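Side-chain contacts in PA14 domain-containing protein (Clostridium clariflavum, PDB 6QDI), which probably senses plant-biomass sugars outside the cell through tandem calcium-binding PA14 domains, as part of a membrane-bound anti-sigma factor of the RsgI type: residues Y8-N11 / F17-T20; F28-N33 / E43-R48. All blocks are in the same frame, centred on the assembly; numbering follows the deposited sequence.

Contact 1: Y8-N11 / F17-T20. With CA (calcium ion), chain G.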
loop_
_atom_site.group_PDB
_atom_site.type_symbol
_atom_site.label_atom_id
_atom_site.label_comp_id
_atom_site.label_asym_id
_atom_site.label_seq_id
_atom_site.Cartn_x
_atom_site.Cartn_y
_atom_site.Cartn_z
ATOM N N TYR A 8 1.920 -2.734 7.841
ATOM C CA TYR A 8 0.699 -2.935 7.107
ATOM C C TYR A 8 0.396 -1.728 6.240
ATOM O O TYR A 8 0.359 -0.584 6.730
ATOM C CB TYR A 8 -0.495 -3.179 8.107
ATOM C CG TYR A 8 -0.389 -4.523 8.812
ATOM C CD1 TYR A 8 0.548 -4.747 9.819
ATOM C CD2 TYR A 8 -1.213 -5.561 8.440
ATOM C CE1 TYR A 8 0.683 -5.979 10.423
ATOM C CE2 TYR A 8 -1.098 -6.815 9.026
ATOM C CZ TYR A 8 -0.141 -7.024 10.006
ATOM O OH TYR A 8 -0.079 -8.293 10.569
ATOM N N PHE A 9 0.136 -2.012 4.962
ATOM C CA PHE A 9 -0.021 -1.007 3.920
ATOM C C PHE A 9 -1.412 -1.080 3.331
ATOM O O PHE A 9 -1.984 -2.166 3.159
ATOM C CB PHE A 9 1.014 -1.238 2.815
ATOM C CG PHE A 9 2.438 -1.102 3.309
ATOM C CD1 PHE A 9 3.090 0.117 3.249
ATOM C CD2 PHE A 9 3.150 -2.195 3.775
ATOM C CE1 PHE A 9 4.393 0.246 3.708
ATOM C CE2 PHE A 9 4.454 -2.059 4.234
ATOM C CZ PHE A 9 5.054 -0.835 4.179
ATOM N N ASP A 10 -1.940 0.075 2.962
ATOM C CA ASP A 10 -3.312 0.207 2.500
ATOM C C ASP A 10 -3.497 -0.171 1.039
ATOM O O ASP A 10 -4.614 -0.161 0.571
ATOM C CB ASP A 10 -3.832 1.648 2.699
ATOM C CG ASP A 10 -5.117 1.761 3.532
ATOM O OD1 ASP A 10 -5.619 0.811 4.051
ATOM O OD2 ASP A 10 -5.536 2.940 3.822
ATOM N N ASN A 11 -2.426 -0.449 0.310
ATOM C CA ASN A 11 -2.481 -0.796 -1.113
ATOM C C ASN A 11 -1.925 -2.197 -1.343
ATOM O O ASN A 11 -1.334 -2.801 -0.435
ATOM C CB ASN A 11 -1.652 0.233 -1.916
ATOM C CG ASN A 11 -2.250 1.607 -1.820
ATOM O OD1 ASN A 11 -3.467 1.768 -1.859
ATOM N ND2 ASN A 11 -1.389 2.609 -1.803
ATOM N N PHE A 17 1.638 3.265 4.090
ATOM C CA PHE A 17 1.734 2.688 5.417
ATOM C C PHE A 17 0.649 3.191 6.346
ATOM O O PHE A 17 0.415 4.405 6.415
ATOM C CB PHE A 17 3.110 3.063 5.986
ATOM C CG PHE A 17 3.279 2.687 7.424
ATOM C CD1 PHE A 17 3.665 1.411 7.798
ATOM C CD2 PHE A 17 3.073 3.620 8.411
ATOM C CE1 PHE A 17 3.839 1.076 9.146
ATOM C CE2 PHE A 17 3.192 3.285 9.751
ATOM C CZ PHE A 17 3.610 2.030 10.113
ATOM N N LYS A 18 -0.004 2.261 7.044
ATOM C CA LYS A 18 -0.988 2.613 8.036
ATOM C C LYS A 18 -0.746 2.123 9.455
ATOM O O LYS A 18 -1.323 2.694 10.391
ATOM C CB LYS A 18 -2.382 2.178 7.600
ATOM C CG LYS A 18 -2.855 2.817 6.288
ATOM C CD LYS A 18 -3.067 4.349 6.392
ATOM C CE LYS A 18 -3.492 4.996 5.066
ATOM N NZ LYS A 18 -3.687 6.490 5.114
ATOM N N LEU A 19 0.065 1.089 9.654
ATOM C CA LEU A 19 0.169 0.481 10.995
ATOM C C LEU A 19 1.368 -0.399 11.065
ATOM O O LEU A 19 1.657 -1.170 10.115
ATOM C CB LEU A 19 -1.051 -0.375 11.286
ATOM C CG LEU A 19 -1.083 -1.146 12.593
ATOM C CD1 LEU A 19 -1.271 -0.205 13.768
ATOM C CD2 LEU A 19 -2.191 -2.182 12.533
ATOM N N THR A 20 2.100 -0.291 12.176
ATOM C CA THR A 20 3.075 -1.313 12.507
ATOM C C THR A 20 2.661 -2.007 13.822
ATOM O O THR A 20 2.084 -1.387 14.704
ATOM C CB THR A 20 4.505 -0.713 12.644
ATOM O OG1 THR A 20 5.457 -1.775 12.711
ATOM C CG2 THR A 20 4.660 0.207 13.860
HETATM CA CA CA G . -6.840 -0.840 -0.012
HETATM O O HOH W 1 -6.893 -1.042 2.356
HETATM O O HOH W 2 -5.831 0.271 -1.962
HETATM O O HOH W 3 -7.150 1.564 0.526
#

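Contact 2: F28-N33 / E43-R48. With CA (calcium ion), chain G.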
loop_
_atom_site.group_PDB
_atom_site.type_symbol
_atom_site.label_atom_id
_atom_site.label_comp_id
_atom_site.label_asym_id
_atom_site.label_seq_id
_atom_site.Cartn_x
_atom_site.Cartn_y
_atom_site.Cartn_z
ATOM N N PHE A 28 -2.098 -16.133 9.505
ATOM C CA PHE A 28 -3.222 -15.215 9.387
ATOM C C PHE A 28 -4.244 -15.703 8.399
ATOM O O PHE A 28 -3.905 -16.185 7.317
ATOM C CB PHE A 28 -2.751 -13.825 8.950
ATOM C CG PHE A 28 -2.026 -13.111 10.029
ATOM C CD1 PHE A 28 -2.726 -12.538 11.050
ATOM C CD2 PHE A 28 -0.647 -13.011 10.049
ATOM C CE1 PHE A 28 -2.089 -11.878 12.083
ATOM C CE2 PHE A 28 0.010 -12.345 11.091
ATOM C CZ PHE A 28 -0.713 -11.799 12.105
ATOM N N PHE A 29 -5.496 -15.554 8.781
ATOM C CA PHE A 29 -6.586 -15.809 7.902
ATOM C C PHE A 29 -7.567 -14.663 8.088
ATOM O O PHE A 29 -8.175 -14.558 9.185
ATOM C CB PHE A 29 -7.249 -17.159 8.203
ATOM C CG PHE A 29 -8.350 -17.498 7.270
ATOM C CD1 PHE A 29 -9.640 -16.889 7.388
ATOM C CD2 PHE A 29 -8.186 -18.428 6.268
ATOM C CE1 PHE A 29 -10.663 -17.191 6.531
ATOM C CE2 PHE A 29 -9.230 -18.743 5.449
ATOM C CZ PHE A 29 -10.447 -18.109 5.570
ATOM N N TRP A 30 -7.688 -13.789 7.090
ATOM C CA TRP A 30 -8.439 -12.544 7.235
ATOM C C TRP A 30 -9.809 -12.579 6.573
ATOM O O TRP A 30 -10.598 -11.644 6.743
ATOM C CB TRP A 30 -7.597 -11.376 6.720
ATOM C CG TRP A 30 -6.438 -11.072 7.572
ATOM C CD1 TRP A 30 -6.448 -10.737 8.904
ATOM C CD2 TRP A 30 -5.066 -11.024 7.181
ATOM N NE1 TRP A 30 -5.187 -10.501 9.356
ATOM C CE2 TRP A 30 -4.317 -10.644 8.307
ATOM C CE3 TRP A 30 -4.398 -11.272 5.983
ATOM C CZ2 TRP A 30 -2.930 -10.484 8.270
ATOM C CZ3 TRP A 30 -3.002 -11.117 5.959
ATOM C CH2 TRP A 30 -2.309 -10.737 7.081
ATOM N N GLY A 31 -10.107 -13.637 5.788
ATOM C CA GLY A 31 -11.376 -13.658 5.101
ATOM C C GLY A 31 -11.388 -12.516 4.124
ATOM O O GLY A 31 -10.371 -12.170 3.532
ATOM N N VAL A 32 -12.546 -11.884 4.014
ATOM C CA VAL A 32 -12.671 -10.712 3.142
ATOM C C VAL A 32 -12.561 -9.422 3.923
ATOM O O VAL A 32 -12.826 -8.350 3.358
ATOM C CB VAL A 32 -13.951 -10.712 2.268
ATOM C CG1 VAL A 32 -13.871 -11.867 1.283
ATOM C CG2 VAL A 32 -15.211 -10.788 3.093
ATOM N N ASN A 33 -12.192 -9.473 5.197
ATOM C CA ASN A 33 -12.066 -8.257 6.006
ATOM C C ASN A 33 -10.642 -7.851 6.180
ATOM O O ASN A 33 -9.733 -8.588 5.886
ATOM C CB ASN A 33 -12.687 -8.475 7.350
ATOM C CG ASN A 33 -14.177 -8.533 7.235
ATOM O OD1 ASN A 33 -14.793 -7.735 6.489
ATOM N ND2 ASN A 33 -14.765 -9.489 7.889
ATOM N N GLU A 43 -10.382 -4.892 0.628
ATOM C CA GLU A 43 -9.833 -6.111 0.029
ATOM C C GLU A 43 -8.547 -5.919 -0.754
ATOM O O GLU A 43 -8.117 -6.836 -1.440
ATOM C CB GLU A 43 -10.863 -6.914 -0.776
ATOM C CG GLU A 43 -12.218 -7.069 -0.115
ATOM C CD GLU A 43 -13.227 -7.780 -0.955
ATOM O OE1 GLU A 43 -12.858 -8.443 -1.962
ATOM O OE2 GLU A 43 -14.441 -7.673 -0.616
ATOM N N SER A 44 -7.911 -4.740 -0.623
ATOM C CA SER A 44 -6.616 -4.484 -1.282
ATOM C C SER A 44 -5.604 -4.007 -0.254
ATOM O O SER A 44 -5.693 -2.870 0.220
ATOM C CB SER A 44 -6.742 -3.503 -2.418
ATOM O OG SER A 44 -7.307 -2.285 -2.036
ATOM N N TYR A 45 -4.657 -4.852 0.148
ATOM C CA TYR A 45 -3.718 -4.473 1.201
ATOM C C TYR A 45 -2.493 -5.342 1.095
ATOM O O TYR A 45 -2.455 -6.308 0.326
ATOM C CB TYR A 45 -4.381 -4.536 2.618
ATOM C CG TYR A 45 -4.972 -5.877 2.958
ATOM C CD1 TYR A 45 -4.175 -6.887 3.461
ATOM C CD2 TYR A 45 -6.328 -6.146 2.771
ATOM C CE1 TYR A 45 -4.712 -8.155 3.775
ATOM C CE2 TYR A 45 -6.861 -7.392 3.076
ATOM C CZ TYR A 45 -6.043 -8.382 3.562
ATOM O OH TYR A 45 -6.530 -9.641 3.853
ATOM N N SER A 46 -1.461 -4.975 1.843
ATOM C CA SER A 46 -0.215 -5.726 1.772
ATOM C C SER A 46 0.519 -5.555 3.089
ATOM O O SER A 46 0.200 -4.650 3.886
ATOM C CB SER A 46 0.619 -5.293 0.548
ATOM O OG SER A 46 0.889 -3.885 0.567
ATOM N N VAL A 47 1.466 -6.446 3.351
ATOM C CA VAL A 47 2.188 -6.497 4.610
ATOM C C VAL A 47 3.619 -6.873 4.351
ATOM O O VAL A 47 3.919 -7.737 3.496
ATOM C CB VAL A 47 1.555 -7.543 5.579
ATOM C CG1 VAL A 47 2.145 -7.378 6.965
ATOM C CG2 VAL A 47 0.043 -7.434 5.632
ATOM N N ARG A 48 4.538 -6.247 5.103
ATOM C CA ARG A 48 5.919 -6.693 5.157
ATOM C C ARG A 48 6.256 -7.048 6.599
ATOM O O ARG A 48 6.081 -6.236 7.508
ATOM C CB ARG A 48 6.900 -5.644 4.697
ATOM C CG ARG A 48 8.344 -6.096 4.747
ATOM C CD ARG A 48 9.322 -5.022 4.341
ATOM N NE ARG A 48 9.163 -4.639 2.957
ATOM C CZ ARG A 48 8.759 -3.451 2.521
ATOM N NH1 ARG A 48 8.353 -2.514 3.331
ATOM N NH2 ARG A 48 8.675 -3.250 1.190
HETATM CA CA CA G . -6.840 -0.840 -0.012
HETATM O O HOH W 4 -9.182 -9.738 3.501
HETATM O O HOH W 5 -10.761 -6.068 3.236
HETATM O O HOH W 3 -7.150 1.564 0.526
HETATM O O HOH W 2 -5.831 0.271 -1.962
HETATM O O HOH W 1 -6.893 -1.042 2.356
#

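Contact 1: Y8-N11 / F17-T20
Phe17 opens the returning strand of a β-hairpin and meets Phe9 as a non-hydrogen-bonded antiparallel pair, their CA atoms 4.4 Å apart. The rings do not stack on each other: CE1 of Phe9 comes within 3.8 Å of Phe17 CB and lies at the edge of the Phe17 ring, near its plane. Phe17 sets CG anti to its own N (chi1 172°), which swings the ring along its strand, and the backbone N of Leu19 then sits over the ring centre, 3.6 Å above the plane. Tyr146 stacks on this ring from outside the hairpin.

Lys18 donates its backbone N to Tyr8 O at 2.9 Å in a nearly straight bond (171°). Its side chain bends at chi2 (-66°) and crosses Asp10, with CE 3.2 Å from Asp10 OD2; NZ stays 4.2 Å from that oxygen, too far for a salt bridge, though the opposite charges would probably attract. The other carboxylate oxygen, OD1, accepts from the backbone N of Arg40 and from a calcium-bound water, a pairing that would restrain rotation of the carboxylate.

Leu19 pairs with Tyr8 in hydrogen-bonded register. Tyr8 N gives a 2.8 Å bond to Leu19 O, which also lies at the edge of the tyrosine ring in its plane, whereas Leu19 N reaches Tyr8 O only weakly. The tyrosine hydroxyl is bonded to Asp23.

Two successive residues, Lys18 and Leu19, thus face Tyr8, and the register slips by one before Phe9: a classic β-bulge. Just past it Asp10 turns its carbonyl O onto the calcium ion, so the arrangement is that of a bulged hairpin end leading into a metal site of the PA14 domain, completed by Asp42, Ser44 and waters.

Contact 2: F28-N33 / E43-R48
Tyr45 holds CG between its backbone N and carbonyl carbon (chi1 56°), while Trp30 places CG anti to its carbonyl carbon (chi1 -69°), and with these first torsions the two side chains meet. The result is an offset edge-to-face (T-shaped) aromatic pair between the two sheets of the PA14 domain, since strand 27-31 and strand 44-53 belong to different sheets. The evidence is an angle of 86° between the planes and a separation of 5.7 Å between the centroids of the tyrosine ring and the six-membered ring of the indole. The edge of Tyr45 is directed at the tryptophan face, with its CE1 3.8 Å from Trp30 CE3.

On the indole, Phe28 CB lies over one face toward the rim, and Val47 CG2 makes a looser apolar contact with Trp30 CH2. Pro35 touches both aromatic side chains, while Tyr110 packs against Tyr45 and Val47 from strand 104-113, extending the apolar layer.

Beyond the indole the chain reverses in a type II' turn from Trp30 to Asn33, closed by Asn33 N bonding to Trp30 O. Gly31 occupies its second position, with positive phi.

Val32 and Glu43 lie alongside each other at the loop end. Val32 O lies 3.8 Å from Glu43 CG, and a water links that same carbonyl to Glu43 N, weakly on the glutamate side. The extended glutamate chain ends in bonds to Gly115 N and Gln194 and a salt bridge to Lys190, whereas neighbouring Ser44 binds the calcium ion with both O and OG.

The polar end of the aromatic pair is held by another water, which lies in the Tyr45 ring plane: it accepts from Tyr45 OH at 2.7 Å and donates to Gly31 O and Asn33 O, each also at 2.7 Å.

In the fold
From the N terminus, strand 4-9 passes Asp10, a calcium ligand, and through a short loop returns as strand 17-23, and contact 1 closes this hairpin. The chain then runs into strand 27-31 and, through a longer loop, into strand 44-53; contact 2 closes that second excursion. The contacts are therefore in series, neither nested nor crossed. In space they adjoin, because strands 4-9 and 44-53 are neighbours in one sheet: Phe9 N lies 2.8 Å from Ser46 O, and Tyr8 CD2 packs on Val47 CG2. Contact 1 lies within that sheet, contact 2 joins it to the sheet of strand 27-31, and one calcium ion with three shared waters links both.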